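Peptidoglycan-recognition protein LB (Drosophila melanogaster, PDB 7NT0) hydrolyses the amide bond between N-acetylmuramoyl and L-amino acid residues of bacterial peptidoglycan with a zinc cofactor, degrading peptidoglycan and probably scavenging its biologically active fragments. Local coordinates at residues 40-45 with 101-106. The protein carries 1 engineered substitution. Sequence-based numbering, arbitrary orientation.
With ZN (zinc ion), chain C; MLD (glcnac(beta1-4)-murnac(1,6-anhydro)-L-ala-gamma-D-glu-meso-a2pm-D-ala), chain D.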
loop_
_atom_site.group_PDB
_atom_site.type_symbol
_atom_site.label_atom_id
_atom_site.label_comp_id
_atom_site.label_asym_id
_atom_site.label_seq_id
_atom_site.Cartn_x
_atom_site.Cartn_y
_atom_site.Cartn_z
ATOM N N TYR A 40 -10.568 -3.744 -6.857
ATOM C CA TYR A 40 -9.391 -4.550 -6.442
ATOM C C TYR A 40 -8.689 -3.877 -5.260
ATOM O O TYR A 40 -8.643 -2.658 -5.183
ATOM C CB TYR A 40 -8.384 -4.746 -7.572
ATOM C CG TYR A 40 -8.923 -5.575 -8.697
ATOM C CD1 TYR A 40 -9.479 -4.970 -9.808
ATOM C CD2 TYR A 40 -8.980 -6.947 -8.584
ATOM C CE1 TYR A 40 -10.021 -5.718 -10.838
ATOM C CE2 TYR A 40 -9.514 -7.711 -9.610
ATOM C CZ TYR A 40 -10.039 -7.092 -10.725
ATOM O OH TYR A 40 -10.558 -7.843 -11.742
ATOM N N VAL A 41 -8.223 -4.717 -4.356
ATOM C CA VAL A 41 -7.244 -4.328 -3.314
ATOM C C VAL A 41 -6.001 -5.187 -3.552
ATOM O O VAL A 41 -6.102 -6.414 -3.608
ATOM C CB VAL A 41 -7.821 -4.534 -1.904
ATOM C CG1 VAL A 41 -6.747 -4.274 -0.850
ATOM C CG2 VAL A 41 -9.048 -3.674 -1.694
ATOM N N ILE A 42 -4.859 -4.533 -3.706
ATOM C CA ILE A 42 -3.586 -5.193 -4.055
ATOM C C ILE A 42 -2.617 -4.948 -2.903
ATOM O O ILE A 42 -2.348 -3.797 -2.550
ATOM C CB ILE A 42 -3.057 -4.731 -5.416
ATOM C CG1 ILE A 42 -4.108 -5.065 -6.492
ATOM C CG2 ILE A 42 -1.711 -5.407 -5.688
ATOM C CD1 ILE A 42 -3.686 -4.782 -7.855
ATOM N N ILE A 43 -2.150 -6.010 -2.302
ATOM C CA ILE A 43 -1.219 -5.962 -1.163
ATOM C C ILE A 43 0.216 -6.075 -1.670
ATOM O O ILE A 43 0.544 -6.945 -2.530
ATOM C CB ILE A 43 -1.556 -7.066 -0.163
ATOM C CG1 ILE A 43 -3.016 -6.987 0.291
ATOM C CG2 ILE A 43 -0.594 -7.058 1.014
ATOM C CD1 ILE A 43 -3.405 -5.655 0.945
ATOM N N HIS A 44 1.065 -5.241 -1.088
ATOM C CA HIS A 44 2.501 -5.177 -1.366
ATOM C C HIS A 44 3.248 -5.282 -0.049
ATOM O O HIS A 44 2.687 -4.894 0.993
ATOM C CB HIS A 44 2.828 -3.830 -2.035
ATOM C CG HIS A 44 2.130 -3.567 -3.319
ATOM N ND1 HIS A 44 2.675 -3.861 -4.554
ATOM C CD2 HIS A 44 0.915 -3.017 -3.570
ATOM C CE1 HIS A 44 1.829 -3.473 -5.510
ATOM N NE2 HIS A 44 0.733 -2.962 -4.926
ATOM N N HIS A 45 4.551 -5.596 -0.137
ATOM C CA HIS A 45 5.529 -5.269 0.915
ATOM C C HIS A 45 6.543 -4.299 0.331
ATOM O O HIS A 45 6.633 -4.193 -0.879
ATOM C CB HIS A 45 6.166 -6.497 1.549
ATOM C CG HIS A 45 7.216 -7.162 0.705
ATOM N ND1 HIS A 45 8.139 -8.029 1.267
ATOM C CD2 HIS A 45 7.424 -7.208 -0.622
ATOM C CE1 HIS A 45 8.913 -8.512 0.298
ATOM N NE2 HIS A 45 8.507 -8.033 -0.853
ATOM N N ALA A 101 0.626 3.876 -9.040
ATOM C CA ALA A 101 1.829 3.417 -9.750
ATOM C C ALA A 101 2.400 2.255 -8.947
ATOM O O ALA A 101 3.504 2.343 -8.456
ATOM C CB ALA A 101 2.805 4.552 -9.908
ATOM N N HIS A 102 1.599 1.210 -8.772
ATOM C CA HIS A 102 2.006 0.027 -7.974
ATOM C C HIS A 102 1.720 -1.299 -8.690
ATOM O O HIS A 102 2.411 -2.254 -8.351
ATOM C CB HIS A 102 1.357 0.125 -6.579
ATOM C CG HIS A 102 -0.123 0.052 -6.635
ATOM N ND1 HIS A 102 -0.771 -1.133 -6.521
ATOM C CD2 HIS A 102 -1.079 1.010 -6.759
ATOM C CE1 HIS A 102 -2.060 -0.940 -6.660
ATOM N NE2 HIS A 102 -2.280 0.379 -6.826
ATOM N N ALA A 103 0.798 -1.356 -9.643
ATOM C CA ALA A 103 0.416 -2.616 -10.324
ATOM C C ALA A 103 -0.183 -2.305 -11.687
ATOM O O ALA A 103 -1.342 -1.926 -11.787
ATOM C CB ALA A 103 -0.556 -3.388 -9.478
ATOM N N PRO A 104 0.625 -2.420 -12.762
ATOM C CA PRO A 104 0.152 -2.110 -14.123
ATOM C C PRO A 104 -1.118 -2.887 -14.481
ATOM O O PRO A 104 -1.246 -4.058 -14.060
ATOM C CB PRO A 104 1.345 -2.500 -15.018
ATOM C CG PRO A 104 2.543 -2.339 -14.104
ATOM C CD PRO A 104 2.050 -2.775 -12.731
ATOM N N LYS A 105 -2.045 -2.186 -15.144
ATOM C CA LYS A 105 -3.389 -2.672 -15.572
ATOM C C LYS A 105 -4.356 -2.607 -14.382
ATOM O O LYS A 105 -5.540 -2.781 -14.585
ATOM C CB LYS A 105 -3.249 -4.068 -16.211
ATOM N N TYR A 106 -3.883 -2.373 -13.153
ATOM C CA TYR A 106 -4.762 -2.295 -11.962
ATOM C C TYR A 106 -4.668 -0.938 -11.264
ATOM O O TYR A 106 -5.404 -0.717 -10.303
ATOM C CB TYR A 106 -4.391 -3.415 -10.994
ATOM C CG TYR A 106 -4.778 -4.778 -11.505
ATOM C CD1 TYR A 106 -3.932 -5.477 -12.341
ATOM C CD2 TYR A 106 -6.000 -5.344 -11.196
ATOM C CE1 TYR A 106 -4.255 -6.729 -12.831
ATOM C CE2 TYR A 106 -6.350 -6.595 -11.685
ATOM C CZ TYR A 106 -5.479 -7.285 -12.513
ATOM O OH TYR A 106 -5.790 -8.512 -13.010
HETATM ZN ZN ZN C . 4.437 -4.886 -4.965
HETATM C CAI MLD D . 7.090 -3.135 -4.058
HETATM C CAL MLD D . 6.291 -2.728 -5.228
HETATM O OAM MLD D . 5.601 -3.558 -5.786
HETATM N N MLD D . 6.474 -1.468 -5.630
HETATM C CA MLD D . 5.678 -0.891 -6.687
HETATM C CB MLD D . 5.551 0.613 -6.485
HETATM C C MLD D . 6.218 -1.178 -8.088
HETATM O O MLD D . 7.387 -0.947 -8.368
HETATM N NAN MLD D . 5.342 -1.659 -8.954
HETATM C CAO MLD D . 5.503 -1.502 -10.380
HETATM C CAP MLD D . 5.426 -2.858 -11.127
HETATM O OBA MLD D . 6.280 -3.059 -11.966
HETATM O OAQ MLD D . 4.568 -3.713 -10.800
HETATM C CBB MLD D . 4.510 -0.439 -10.804
HETATM C CBC MLD D . 4.900 0.233 -12.067
HETATM C CBD MLD D . 3.760 1.123 -12.466
HETATM O OBE MLD D . 2.576 0.844 -12.236
HETATM N NBF MLD D . 4.146 2.226 -13.106
HETATM C CBG MLD D . 3.165 3.103 -13.688
HETATM C CBH MLD D . 2.453 2.432 -14.884
HETATM O OBI MLD D . 3.048 1.576 -15.522
HETATM N NBJ MLD D . 1.162 2.725 -15.132
HETATM C CBK MLD D . 0.389 2.142 -16.244
HETATM C CBL MLD D . -0.260 3.245 -17.072
HETATM C CBM MLD D . -0.759 1.180 -15.845
HETATM O OBO MLD D . -1.480 1.492 -14.882
HETATM O OBN MLD D . -0.954 0.190 -16.555
HETATM C CBP MLD D . 3.943 4.379 -13.998
HETATM C CBQ MLD D . 3.092 5.587 -13.772
HETATM C CBR MLD D . 3.798 6.922 -13.858
HETATM C CBS MLD D . 2.854 8.094 -13.624
HETATM C CBT MLD D . 2.343 8.095 -12.166
HETATM O OBV MLD D . 3.175 8.273 -11.251
HETATM O OBU MLD D . 1.123 7.985 -12.013
HETATM N NBW MLD D . 1.698 7.979 -14.557
#
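His-44 is gripped at both ring nitrogens: ND1 binds the zinc ion at 2.1 Å, while NE2 donates a bent hydrogen bond to ND1 of His-102, 2.9 Å away with an N-H...N angle of 145°. This is the zinc site of the amidase 2 fold, on strand 38-45, between strands 110-115 and 149-153 of the mixed sheet; His-154 and Cys-162 supply the other protein ligands, and OAM of the bound muropeptide lies 1.9 Å from the zinc. The muropeptide's NAN also donates to His-102 O at 3.1 Å. Histidine suits both places: His-44 serves metal and neighbour at once, and the second-shell His-102, whose ND1 accepts, helps fix the rotation of the metal ligand. The two imidazoles meet at their edges, neither lying over the other, planes nearly perpendicular; chi1 of 64° swings the His-102 ring so that ND1 comes up to His-44 NE2. Two residues earlier, the extended chain of Ile-42 (chi2 -175°) carries CD1 to the loop, 3.5 Å from CB of Tyr-106 and also against the small methyl of Ala-103. Two more back, Tyr-40 offers a broad flat face to the edge of Tyr-106. With an alanine here in place of Tyr-40, that edge is likely to lose the face it packs on. In this T-shaped pair CE2 of Tyr-106 stands 3.7 Å above the centre of the Tyr-40 ring.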